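Local coordinates for protein VirX1 (PDB 6QGM) that probably halogenates, and in particular iodinates, a range of substrates as a cyanophage-encoded, flavin-dependent enzyme of the tryptophan halogenase family, at residues Trp17-Ala21 / Phe172-Lys177; Ile32-Pro38 / Val186-Lys192; Thr82-Glu86 / Ala467-Leu471. All coordinates share one frame. Numbering follows the deposited sequence.

Contact 1: Trp17-Ala21 / Phe172-Lys177; sequences WMTAA and FGQYLK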
ATOM      1  N   TRP B  17      14.239 -32.882 -14.862  1.00 56.55           N
ATOM      2  CA  TRP B  17      15.671 -33.062 -14.527  1.00 55.95           C
ATOM      3  C   TRP B  17      16.216 -31.831 -13.804  1.00 57.13           C
ATOM      4  O   TRP B  17      17.111 -32.000 -12.963  1.00 63.24           O
ATOM      5  CB  TRP B  17      16.445 -33.393 -15.794  1.00 55.59           C
ATOM      6  CG  TRP B  17      16.122 -34.767 -16.274  1.00 55.37           C
ATOM      7  CD1 TRP B  17      15.520 -35.121 -17.438  1.00 55.81           C
ATOM      8  CD2 TRP B  17      16.344 -35.980 -15.544  1.00 56.46           C
ATOM      9  NE1 TRP B  17      15.388 -36.480 -17.500  1.00 58.17           N
ATOM     10  CE2 TRP B  17      15.873 -37.033 -16.348  1.00 57.54           C
ATOM     11  CE3 TRP B  17      16.905 -36.277 -14.295  1.00 57.39           C
ATOM     12  CZ2 TRP B  17      15.932 -38.359 -15.936  1.00 59.02           C
ATOM     13  CZ3 TRP B  17      16.970 -37.591 -13.892  1.00 58.67           C
ATOM     14  CH2 TRP B  17      16.486 -38.615 -14.702  1.00 59.75           C
ATOM     15  N   MET B  18      15.694 -30.646 -14.102  1.00 57.54           N
ATOM     16  CA  MET B  18      16.022 -29.406 -13.361  1.00 57.64           C
ATOM     17  C   MET B  18      15.625 -29.600 -11.895  1.00 58.54           C
ATOM     18  O   MET B  18      16.446 -29.274 -11.018  1.00 60.11           O
ATOM     19  CB  MET B  18      15.330 -28.186 -13.980  1.00 57.62           C
ATOM     20  CG  MET B  18      16.021 -27.698 -15.214  1.00 58.27           C
ATOM     21  SD  MET B  18      15.143 -26.346 -16.037  1.00 65.34           S
ATOM     22  CE  MET B  18      15.341 -25.026 -14.845  1.00 65.10           C
ATOM     23  N   THR B  19      14.447 -30.171 -11.651  1.00 60.08           N
ATOM     24  CA  THR B  19      13.910 -30.474 -10.294  1.00 60.24           C
ATOM     25  C   THR B  19      14.771 -31.577  -9.650  1.00 61.62           C
ATOM     26  O   THR B  19      15.241 -31.377  -8.510  1.00 61.17           O
ATOM     27  CB  THR B  19      12.420 -30.841 -10.364  1.00 59.71           C
ATOM     28  OG1 THR B  19      11.737 -29.810 -11.073  1.00 55.82           O
ATOM     29  CG2 THR B  19      11.794 -31.010  -9.002  1.00 59.49           C
ATOM     30  N   ALA B  20      14.997 -32.684 -10.355  1.00 62.28           N
ATOM     31  CA  ALA B  20      15.797 -33.828  -9.851  1.00 64.25           C
ATOM     32  C   ALA B  20      17.204 -33.355  -9.450  1.00 62.10           C
ATOM     33  O   ALA B  20      17.631 -33.686  -8.334  1.00 61.78           O
ATOM     34  CB  ALA B  20      15.855 -34.933 -10.881  1.00 64.88           C
ATOM     35  N   ALA B  21      17.888 -32.603 -10.319  1.00 60.71           N
ATOM     36  CA  ALA B  21      19.270 -32.099 -10.116  1.00 59.57           C
ATOM     37  C   ALA B  21      19.319 -31.197  -8.876  1.00 60.36           C
ATOM     38  O   ALA B  21      20.113 -31.492  -7.963  1.00 61.62           O
ATOM     39  CB  ALA B  21      19.747 -31.363 -11.339  1.00 57.55           C
ATOM     40  N   PHE B 172      19.584 -29.862 -22.219  1.00 59.07           N
ATOM     41  CA  PHE B 172      19.927 -29.251 -20.912  1.00 60.64           C
ATOM     42  C   PHE B 172      19.526 -30.221 -19.801  1.00 61.37           C
ATOM     43  O   PHE B 172      20.340 -30.447 -18.864  1.00 64.82           O
ATOM     44  CB  PHE B 172      19.273 -27.880 -20.720  1.00 58.75           C
ATOM     45  CG  PHE B 172      19.670 -27.230 -19.421  1.00 59.26           C
ATOM     46  CD1 PHE B 172      20.986 -26.848 -19.194  1.00 62.80           C
ATOM     47  CD2 PHE B 172      18.751 -27.042 -18.408  1.00 59.57           C
ATOM     48  CE1 PHE B 172      21.370 -26.280 -17.989  1.00 62.93           C
ATOM     49  CE2 PHE B 172      19.137 -26.440 -17.216  1.00 61.75           C
ATOM     50  CZ  PHE B 172      20.438 -26.055 -17.009  1.00 62.22           C
ATOM     51  N   GLY B 173      18.307 -30.764 -19.898  1.00 60.50           N
ATOM     52  CA  GLY B 173      17.810 -31.794 -18.975  1.00 61.16           C
ATOM     53  C   GLY B 173      18.717 -33.011 -18.981  1.00 61.13           C
ATOM     54  O   GLY B 173      19.071 -33.489 -17.894  1.00 60.19           O
ATOM     55  N   GLN B 174      19.074 -33.498 -20.168  1.00 61.66           N
ATOM     56  CA  GLN B 174      19.955 -34.677 -20.357  1.00 62.82           C
ATOM     57  C   GLN B 174      21.298 -34.418 -19.671  1.00 61.14           C
ATOM     58  O   GLN B 174      21.867 -35.378 -19.138  1.00 61.50           O
ATOM     59  CB  GLN B 174      20.114 -35.007 -21.847  1.00 64.29           C
ATOM     60  CG  GLN B 174      18.864 -35.619 -22.455  1.00 64.56           C
ATOM     61  CD  GLN B 174      18.428 -36.844 -21.690  1.00 66.29           C
ATOM     62  OE1 GLN B 174      17.527 -36.785 -20.858  1.00 69.37           O
ATOM     63  NE2 GLN B 174      19.089 -37.959 -21.933  1.00 65.74           N
ATOM     64  N   TYR B 175      21.778 -33.176 -19.663  1.00 60.22           N
ATOM     65  CA  TYR B 175      23.065 -32.817 -19.021  1.00 60.38           C
ATOM     66  C   TYR B 175      22.908 -32.955 -17.503  1.00 61.26           C
ATOM     67  O   TYR B 175      23.713 -33.691 -16.874  1.00 65.84           O
ATOM     68  CB  TYR B 175      23.515 -31.423 -19.444  1.00 58.50           C
ATOM     69  CG  TYR B 175      24.885 -31.050 -18.938  1.00 58.88           C
ATOM     70  CD1 TYR B 175      26.034 -31.451 -19.594  1.00 59.64           C
ATOM     71  CD2 TYR B 175      25.028 -30.303 -17.778  1.00 58.69           C
ATOM     72  CE1 TYR B 175      27.288 -31.123 -19.110  1.00 61.08           C
ATOM     73  CE2 TYR B 175      26.272 -29.952 -17.290  1.00 59.75           C
ATOM     74  CZ  TYR B 175      27.404 -30.355 -17.963  1.00 61.36           C
ATOM     75  OH  TYR B 175      28.630 -30.002 -17.485  1.00 64.49           O
ATOM     76  N   LEU B 176      21.896 -32.285 -16.940  1.00 58.65           N
ATOM     77  CA  LEU B 176      21.609 -32.296 -15.485  1.00 58.32           C
ATOM     78  C   LEU B 176      21.445 -33.747 -15.019  1.00 59.00           C
ATOM     79  O   LEU B 176      21.918 -34.074 -13.930  1.00 59.61           O
ATOM     80  CB  LEU B 176      20.344 -31.469 -15.235  1.00 58.30           C
ATOM     81  CG  LEU B 176      20.486 -29.964 -15.472  1.00 57.03           C
ATOM     82  CD1 LEU B 176      19.237 -29.229 -15.034  1.00 55.95           C
ATOM     83  CD2 LEU B 176      21.699 -29.421 -14.732  1.00 57.60           C
ATOM     84  N   LYS B 177      20.815 -34.582 -15.839  1.00 60.39           N
ATOM     85  CA  LYS B 177      20.585 -36.030 -15.596  1.00 63.37           C
ATOM     86  C   LYS B 177      21.928 -36.749 -15.387  1.00 63.51           C
ATOM     87  O   LYS B 177      22.119 -37.345 -14.307  1.00 62.26           O
ATOM     88  CB  LYS B 177      19.819 -36.636 -16.775  1.00 65.84           C
ATOM     89  CG  LYS B 177      19.490 -38.119 -16.645  1.00 67.65           C
ATOM     90  CD  LYS B 177      18.717 -38.647 -17.831  1.00 69.60           C
ATOM     91  CE  LYS B 177      19.571 -39.449 -18.783  1.00 70.39           C
ATOM     92  NZ  LYS B 177      18.738 -40.419 -19.514  1.00 70.88           N
TER
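Trp17 lays the six-membered ring of its indole against the aliphatic part of Lys177: Lys177 CG sits 3.5 Å from the ring centroid and almost on the ring normal, a CH-pi contact, and Lys177 CD comes within 3.4 Å of Trp17 CZ2. Closer to the backbone, Trp17 CB rests 3.4 Å from Gly173 O, and the Trp17 and Gly173 CA atoms are 5.1 Å apart. The two short helical segments run nearly parallel, at 23° and 8.6 Å between axes. Helix 14-26 follows strand 6-10, with a GxGxxG pattern spanning the turn and the helix start, consistent with the first helix of a Rossmann-type dinucleotide-binding fold, and helix 169-181 packs along it. Leu176 fills the middle of the interface, its CB 3.9 Å from Ala21 CB and its CD1 3.6 Å from Met18 CG. Met18 also reaches the edge of Phe172, a Met-aromatic contact with SD 5.4 Å from the ring centroid, while Trp67 meets the Phe172 ring edge-to-face.

Contact 2: Ile32-Pro38 / Val186-Lys192; sequences IALIEDP and VKHIQGK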
ATOM      1  N   ILE B  32      15.103 -39.478  -3.893  1.00 72.45           N
ATOM      2  CA  ILE B  32      14.449 -38.915  -5.112  1.00 68.56           C
ATOM      3  C   ILE B  32      14.336 -39.996  -6.186  1.00 68.77           C
ATOM      4  O   ILE B  32      15.340 -40.702  -6.425  1.00 70.70           O
ATOM      5  CB  ILE B  32      15.225 -37.691  -5.633  1.00 67.01           C
ATOM      6  CG1 ILE B  32      15.444 -36.653  -4.528  1.00 65.52           C
ATOM      7  CG2 ILE B  32      14.527 -37.094  -6.853  1.00 68.23           C
ATOM      8  CD1 ILE B  32      16.498 -35.637  -4.871  1.00 64.75           C
ATOM      9  N   ALA B  33      13.160 -40.099  -6.810  1.00 67.44           N
ATOM     10  CA  ALA B  33      12.933 -40.904  -8.032  1.00 69.52           C
ATOM     11  C   ALA B  33      12.332 -39.996  -9.103  1.00 69.37           C
ATOM     12  O   ALA B  33      11.568 -39.061  -8.736  1.00 70.07           O
ATOM     13  CB  ALA B  33      12.040 -42.073  -7.728  1.00 69.28           C
ATOM     14  N   LEU B  34      12.703 -40.219 -10.371  1.00 71.48           N
ATOM     15  CA  LEU B  34      12.082 -39.539 -11.539  1.00 73.33           C
ATOM     16  C   LEU B  34      11.485 -40.580 -12.483  1.00 76.13           C
ATOM     17  O   LEU B  34      12.240 -41.442 -12.974  1.00 78.37           O
ATOM     18  CB  LEU B  34      13.107 -38.670 -12.269  1.00 72.05           C
ATOM     19  CG  LEU B  34      12.499 -37.744 -13.322  1.00 72.89           C
ATOM     20  CD1 LEU B  34      13.208 -36.410 -13.353  1.00 72.38           C
ATOM     21  CD2 LEU B  34      12.488 -38.393 -14.698  1.00 74.95           C
ATOM     22  N   ILE B  35      10.175 -40.470 -12.723  1.00 77.93           N
ATOM     23  CA  ILE B  35       9.386 -41.363 -13.618  1.00 79.00           C
ATOM     24  C   ILE B  35       9.266 -40.669 -14.974  1.00 80.49           C
ATOM     25  O   ILE B  35       8.727 -39.538 -15.030  1.00 79.84           O
ATOM     26  CB  ILE B  35       8.016 -41.672 -12.988  1.00 79.45           C
ATOM     27  CG1 ILE B  35       8.166 -42.448 -11.675  1.00 79.18           C
ATOM     28  CG2 ILE B  35       7.121 -42.392 -13.972  1.00 81.67           C
ATOM     29  CD1 ILE B  35       7.089 -42.160 -10.669  1.00 79.16           C
ATOM     30  N   GLU B  36       9.763 -41.331 -16.015  1.00 82.27           N
ATOM     31  CA  GLU B  36       9.852 -40.798 -17.396  1.00 83.94           C
ATOM     32  C   GLU B  36       9.318 -41.900 -18.313  1.00 85.58           C
ATOM     33  O   GLU B  36       9.639 -43.069 -18.053  1.00 86.60           O
ATOM     34  CB  GLU B  36      11.299 -40.357 -17.624  1.00 84.27           C
ATOM     35  CG  GLU B  36      11.743 -40.267 -19.070  1.00 88.22           C
ATOM     36  CD  GLU B  36      13.235 -39.998 -19.196  1.00 92.72           C
ATOM     37  OE1 GLU B  36      13.649 -38.864 -18.915  1.00 90.52           O
ATOM     38  OE2 GLU B  36      14.002 -40.931 -19.567  1.00102.45           O
ATOM     39  N   ASP B  37       8.462 -41.555 -19.280  1.00 85.21           N
ATOM     40  CA  ASP B  37       7.867 -42.495 -20.269  1.00 85.56           C
ATOM     41  C   ASP B  37       8.833 -42.605 -21.446  1.00 86.35           C
ATOM     42  O   ASP B  37       9.024 -41.631 -22.172  1.00 86.79           O
ATOM     43  CB  ASP B  37       6.495 -42.013 -20.733  1.00 85.30           C
ATOM     44  CG  ASP B  37       5.740 -42.989 -21.622  1.00 89.10           C
ATOM     45  OD1 ASP B  37       6.405 -43.711 -22.412  1.00 92.01           O
ATOM     46  OD2 ASP B  37       4.482 -43.017 -21.512  1.00 88.29           O
ATOM     47  N   PRO B  38       9.475 -43.771 -21.658  1.00 88.04           N
ATOM     48  CA  PRO B  38      10.385 -43.936 -22.791  1.00 90.28           C
ATOM     49  C   PRO B  38       9.733 -43.568 -24.141  1.00 93.12           C
ATOM     50  O   PRO B  38      10.398 -43.002 -24.975  1.00 96.92           O
ATOM     51  CB  PRO B  38      10.765 -45.426 -22.758  1.00 92.28           C
ATOM     52  CG  PRO B  38      10.466 -45.892 -21.343  1.00 91.47           C
ATOM     53  CD  PRO B  38       9.408 -44.959 -20.793  1.00 89.08           C
ATOM     54  N   VAL B 186      19.636 -40.071  -7.795  1.00 60.86           N
ATOM     55  CA  VAL B 186      18.234 -39.983  -8.295  1.00 61.22           C
ATOM     56  C   VAL B 186      17.937 -41.303  -9.011  1.00 62.29           C
ATOM     57  O   VAL B 186      18.721 -41.677  -9.905  1.00 62.00           O
ATOM     58  CB  VAL B 186      17.978 -38.769  -9.213  1.00 60.22           C
ATOM     59  CG1 VAL B 186      16.561 -38.766  -9.767  1.00 59.34           C
ATOM     60  CG2 VAL B 186      18.240 -37.461  -8.493  1.00 60.95           C
ATOM     61  N   LYS B 187      16.865 -41.982  -8.595  1.00 62.96           N
ATOM     62  CA  LYS B 187      16.407 -43.281  -9.155  1.00 64.98           C
ATOM     63  C   LYS B 187      15.574 -43.017 -10.409  1.00 61.92           C
ATOM     64  O   LYS B 187      14.486 -42.464 -10.286  1.00 60.15           O
ATOM     65  CB  LYS B 187      15.614 -44.040  -8.096  1.00 68.26           C
ATOM     66  CG  LYS B 187      15.672 -45.547  -8.220  1.00 71.07           C
ATOM     67  CD  LYS B 187      14.877 -46.155  -7.090  1.00 72.60           C
ATOM     68  CE  LYS B 187      13.387 -45.890  -7.232  1.00 74.31           C
ATOM     69  NZ  LYS B 187      12.759 -45.280  -6.027  1.00 74.13           N
ATOM     70  N   HIS B 188      16.105 -43.371 -11.570  1.00 63.21           N
ATOM     71  CA  HIS B 188      15.445 -43.256 -12.894  1.00 64.31           C
ATOM     72  C   HIS B 188      14.497 -44.435 -13.068  1.00 63.01           C
ATOM     73  O   HIS B 188      14.991 -45.553 -13.064  1.00 62.39           O
ATOM     74  CB  HIS B 188      16.502 -43.224 -13.995  1.00 65.08           C
ATOM     75  CG  HIS B 188      16.010 -42.736 -15.304  1.00 65.91           C
ATOM     76  ND1 HIS B 188      16.642 -43.060 -16.479  1.00 70.34           N
ATOM     77  CD2 HIS B 188      14.944 -41.985 -15.635  1.00 67.44           C
ATOM     78  CE1 HIS B 188      15.990 -42.514 -17.484  1.00 72.16           C
ATOM     79  NE2 HIS B 188      14.946 -41.842 -16.991  1.00 70.30           N
ATOM     80  N   ILE B 189      13.194 -44.176 -13.179  1.00 64.19           N
ATOM     81  CA  ILE B 189      12.132 -45.214 -13.343  1.00 67.42           C
ATOM     82  C   ILE B 189      11.455 -45.018 -14.703  1.00 69.02           C
ATOM     83  O   ILE B 189      10.805 -43.968 -14.897  1.00 69.86           O
ATOM     84  CB  ILE B 189      11.124 -45.161 -12.180  1.00 65.74           C
ATOM     85  CG1 ILE B 189      11.805 -45.490 -10.846  1.00 64.29           C
ATOM     86  CG2 ILE B 189       9.930 -46.065 -12.462  1.00 67.44           C
ATOM     87  CD1 ILE B 189      10.925 -45.260  -9.652  1.00 64.44           C
ATOM     88  N   GLN B 190      11.617 -45.999 -15.596  1.00 71.80           N
ATOM     89  CA  GLN B 190      11.048 -45.988 -16.963  1.00 76.81           C
ATOM     90  C   GLN B 190       9.623 -46.520 -16.874  1.00 77.76           C
ATOM     91  O   GLN B 190       9.451 -47.652 -16.415  1.00 81.27           O
ATOM     92  CB  GLN B 190      11.887 -46.858 -17.908  1.00 83.37           C
ATOM     93  CG  GLN B 190      13.372 -46.504 -17.985  1.00 85.43           C
ATOM     94  CD  GLN B 190      13.690 -45.356 -18.917  1.00 85.61           C
ATOM     95  OE1 GLN B 190      13.447 -44.194 -18.594  1.00 85.78           O
ATOM     96  NE2 GLN B 190      14.229 -45.675 -20.083  1.00 85.71           N
ATOM     97  N   GLY B 191       8.626 -45.724 -17.253  1.00 78.10           N
ATOM     98  CA  GLY B 191       7.218 -46.119 -17.114  1.00 76.50           C
ATOM     99  C   GLY B 191       6.251 -44.992 -17.408  1.00 74.82           C
ATOM    100  O   GLY B 191       6.650 -43.824 -17.370  1.00 72.78           O
ATOM    101  N   LYS B 192       5.024 -45.372 -17.754  1.00 75.93           N
ATOM    102  CA  LYS B 192       3.862 -44.480 -17.983  1.00 74.69           C
ATOM    103  C   LYS B 192       3.032 -44.489 -16.696  1.00 70.87           C
ATOM    104  O   LYS B 192       2.658 -45.590 -16.253  1.00 72.95           O
ATOM    105  CB  LYS B 192       3.057 -44.984 -19.189  1.00 79.01           C
ATOM    106  CG  LYS B 192       1.735 -44.268 -19.442  1.00 80.65           C
ATOM    107  CD  LYS B 192       1.144 -44.516 -20.789  1.00 82.94           C
ATOM    108  CE  LYS B 192      -0.327 -44.174 -20.854  1.00 84.55           C
ATOM    109  NZ  LYS B 192      -0.963 -44.897 -21.980  1.00 86.74           N
TER
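Five backbone hydrogen bonds zip Ile32-Pro38 to Val186-Lys192 as parallel strands. Lys187 N donates to Ile32 O (2.9 Å), and Lys187 O accepts from Leu34 N (2.9 Å); Ile189, two residues on, repeats the pattern, its N bonded to Leu34 O at 2.9 Å and its O to Glu36 N at 3.0 Å. Beyond the last bridge, Gly191 N still reaches Glu36 O at 3.0 Å. Two of these carbonyls also take a CA-H...O contact from Ala33 CA and Ile35 CA, each 3.2 Å away, to Lys187 O and Ile189 O respectively. Ala33 and Ile35 turn their own backbone polar groups to the other neighbour, strand 6-10 and Gly11 just after it, so strand 31-36 is bonded along both edges.

Among the side chains, Glu36 OE2 accepts a weak hydrogen bond from His188 NE2 (2.9 Å), while its OE1 is taken by the indole NE1 of Trp17. Asp37 turns OD1 to Asn39 N, and Lys192 N goes on to Asp212. On one face of the sheet Ala33 CB meets Ile189 CD1 at 3.9 Å and Ile35 CG1 lies 4.0 Å from Ile189 CB; on the other, Leu34 CB approaches Val186 CG1 at 4.3 Å, and helix 14-26 packs against Leu34. Glu36 at the end of the second strand, after a glycine-rich turn and helix, is consistent with a Rossmann-type dinucleotide-binding fold, here with strand 187-198 continuing the sheet outward.

Contact 3: Thr82-Glu86 / Ala467-Leu471; sequences TNFRE and AGHGL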
ATOM      1  N   THR B  82      11.133  -6.423 -32.873  1.00 52.06           N
ATOM      2  CA  THR B  82      10.921  -5.997 -34.279  1.00 53.24           C
ATOM      3  C   THR B  82       9.415  -5.971 -34.553  1.00 51.32           C
ATOM      4  O   THR B  82       8.722  -6.910 -34.139  1.00 48.61           O
ATOM      5  CB  THR B  82      11.678  -6.907 -35.252  1.00 55.21           C
ATOM      6  OG1 THR B  82      13.050  -6.956 -34.824  1.00 55.72           O
ATOM      7  CG2 THR B  82      11.565  -6.459 -36.693  1.00 55.45           C
ATOM      8  N   ASN B  83       8.941  -4.887 -35.169  1.00 52.47           N
ATOM      9  CA  ASN B  83       7.601  -4.751 -35.809  1.00 52.51           C
ATOM     10  C   ASN B  83       6.488  -4.527 -34.769  1.00 50.90           C
ATOM     11  O   ASN B  83       5.336  -4.570 -35.167  1.00 48.99           O
ATOM     12  CB  ASN B  83       7.304  -5.968 -36.694  1.00 53.55           C
ATOM     13  CG  ASN B  83       6.568  -5.618 -37.966  1.00 54.17           C
ATOM     14  OD1 ASN B  83       6.875  -4.627 -38.606  1.00 53.24           O
ATOM     15  ND2 ASN B  83       5.608  -6.430 -38.358  1.00 54.43           N
ATOM     16  N   PHE B  84       6.812  -4.217 -33.511  1.00 52.93           N
ATOM     17  CA  PHE B  84       5.851  -4.198 -32.379  1.00 52.48           C
ATOM     18  C   PHE B  84       5.212  -2.821 -32.170  1.00 54.82           C
ATOM     19  O   PHE B  84       4.063  -2.784 -31.686  1.00 62.36           O
ATOM     20  CB  PHE B  84       6.507  -4.640 -31.072  1.00 51.44           C
ATOM     21  CG  PHE B  84       6.112  -6.030 -30.642  1.00 52.09           C
ATOM     22  CD1 PHE B  84       6.835  -7.133 -31.071  1.00 51.39           C
ATOM     23  CD2 PHE B  84       5.017  -6.230 -29.814  1.00 51.96           C
ATOM     24  CE1 PHE B  84       6.465  -8.408 -30.685  1.00 52.61           C
ATOM     25  CE2 PHE B  84       4.654  -7.506 -29.422  1.00 53.50           C
ATOM     26  CZ  PHE B  84       5.372  -8.597 -29.869  1.00 54.62           C
ATOM     27  N   ARG B  85       5.912  -1.730 -32.459  1.00 53.48           N
ATOM     28  CA  ARG B  85       5.392  -0.364 -32.177  1.00 54.97           C
ATOM     29  C   ARG B  85       4.340  -0.003 -33.218  1.00 57.13           C
ATOM     30  O   ARG B  85       3.219   0.367 -32.820  1.00 60.05           O
ATOM     31  CB  ARG B  85       6.487   0.705 -32.178  1.00 56.65           C
ATOM     32  CG  ARG B  85       5.950   2.093 -31.845  1.00 58.18           C
ATOM     33  CD  ARG B  85       6.982   3.203 -31.708  1.00 58.08           C
ATOM     34  NE  ARG B  85       7.708   3.460 -32.961  1.00 56.01           N
ATOM     35  CZ  ARG B  85       8.980   3.173 -33.178  1.00 52.33           C
ATOM     36  NH1 ARG B  85       9.706   2.625 -32.229  1.00 50.53           N
ATOM     37  NH2 ARG B  85       9.526   3.448 -34.343  1.00 53.89           N
ATOM     38  N   GLU B  86       4.694  -0.130 -34.497  1.00 59.02           N
ATOM     39  CA  GLU B  86       3.964   0.506 -35.623  1.00 59.52           C
ATOM     40  C   GLU B  86       3.814  -0.456 -36.816  1.00 57.35           C
ATOM     41  O   GLU B  86       3.127  -0.076 -37.771  1.00 57.32           O
ATOM     42  CB  GLU B  86       4.757   1.757 -35.991  1.00 59.75           C
ATOM     43  CG  GLU B  86       3.939   2.890 -36.549  1.00 61.46           C
ATOM     44  CD  GLU B  86       4.842   4.007 -37.031  1.00 65.47           C
ATOM     45  OE1 GLU B  86       5.775   4.384 -36.244  1.00 64.77           O
ATOM     46  OE2 GLU B  86       4.632   4.483 -38.185  1.00 68.13           O
ATOM     47  N   ALA B 467       8.916   3.143 -23.688  1.00 45.56           N
ATOM     48  CA  ALA B 467       9.931   3.937 -24.433  1.00 46.30           C
ATOM     49  C   ALA B 467       9.949   3.497 -25.901  1.00 47.13           C
ATOM     50  O   ALA B 467       9.839   4.385 -26.784  1.00 49.00           O
ATOM     51  CB  ALA B 467      11.303   3.796 -23.818  1.00 44.27           C
ATOM     52  N   GLY B 468      10.078   2.181 -26.141  1.00 46.50           N
ATOM     53  CA  GLY B 468      10.154   1.573 -27.483  1.00 46.32           C
ATOM     54  C   GLY B 468       8.877   1.772 -28.263  1.00 49.29           C
ATOM     55  O   GLY B 468       8.952   1.819 -29.510  1.00 54.57           O
ATOM     56  N   HIS B 469       7.740   1.871 -27.574  1.00 48.46           N
ATOM     57  CA  HIS B 469       6.414   2.100 -28.208  1.00 50.23           C
ATOM     58  C   HIS B 469       6.222   3.594 -28.491  1.00 50.69           C
ATOM     59  O   HIS B 469       5.191   3.943 -29.067  1.00 52.34           O
ATOM     60  CB  HIS B 469       5.294   1.531 -27.334  1.00 52.25           C
ATOM     61  CG  HIS B 469       5.053   0.069 -27.523  1.00 55.00           C
ATOM     62  ND1 HIS B 469       5.132  -0.546 -28.756  1.00 55.87           N
ATOM     63  CD2 HIS B 469       4.691  -0.897 -26.648  1.00 55.64           C
ATOM     64  CE1 HIS B 469       4.847  -1.826 -28.624  1.00 56.34           C
ATOM     65  NE2 HIS B 469       4.572  -2.069 -27.333  1.00 56.07           N
ATOM     66  N   GLY B 470       7.171   4.439 -28.077  1.00 49.96           N
ATOM     67  CA  GLY B 470       7.241   5.871 -28.426  1.00 48.67           C
ATOM     68  C   GLY B 470       6.583   6.763 -27.390  1.00 46.55           C
ATOM     69  O   GLY B 470       6.162   7.854 -27.749  1.00 46.57           O
ATOM     70  N   LEU B 471       6.533   6.335 -26.138  1.00 46.71           N
ATOM     71  CA  LEU B 471       6.011   7.170 -25.022  1.00 47.24           C
ATOM     72  C   LEU B 471       7.178   7.812 -24.257  1.00 45.69           C
ATOM     73  O   LEU B 471       8.261   7.258 -24.252  1.00 46.17           O
ATOM     74  CB  LEU B 471       5.140   6.292 -24.114  1.00 47.57           C
ATOM     75  CG  LEU B 471       3.908   5.674 -24.763  1.00 47.55           C
ATOM     76  CD1 LEU B 471       3.466   4.426 -24.022  1.00 47.69           C
ATOM     77  CD2 LEU B 471       2.780   6.670 -24.830  1.00 47.77           C
TER
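Helix 462-468 ends at this contact, and Ala467 belongs to its last turn: Ala467 O accepts from Gly470 N at 3.0 Å. Gly468 follows, and its carbonyl points out of the helix end, where Arg85 NH1 donates to Gly468 O at 2.9 Å, nearly straight, so that the guanidinium meets it edge-on. His469 then covers most of its side of the interface. Its CB starts away from the loop, yet the ring turns back so that CE1 lies 3.3 Å from Phe84 O and ND1 3.9 Å from Arg85 CB; NE2 is hydrogen-bonded to His406 O. The backbone of His469 is also engaged, its O lying 3.3 Å from Arg85 CD and accepting a hydrogen bond from Arg376 of the second subunit. At Gly470 phi turns positive, closing the helix with a Schellman motif, and its N lies 3.8 Å from Arg85 CD. Leu471 leads off to pack on Gln375 of that same neighbouring subunit. The end of helix 462-468 thus abuts the loop between strands 78-82 and 91-95, with Phe84 packed on strand 270-275 and Phe92 of strand 91-95 meeting the His469 ring edge-to-face.

Contacts 1 and 2 belong to one unit, their centres about 12 Å apart: helix 14-26 is followed by strand 31-36, and helix 169-181 by strand 187-198, so the same two chain regions pair once as helices and once as strands. Trp17 joins them, its indole packing on both Leu34 and His188. Contact 1 is buried and joined by side-chain packing without a hydrogen bond between its segments, whereas contact 2 is a backbone ladder, partly buried, with several exposed side chains. Contact 3 lies across the chain's centre, its own centre about 38 Å and 46 Å from those of contacts 1 and 2; also buried, it combines one arginine-to-carbonyl hydrogen bond with histidine-ring packing beside a subunit interface.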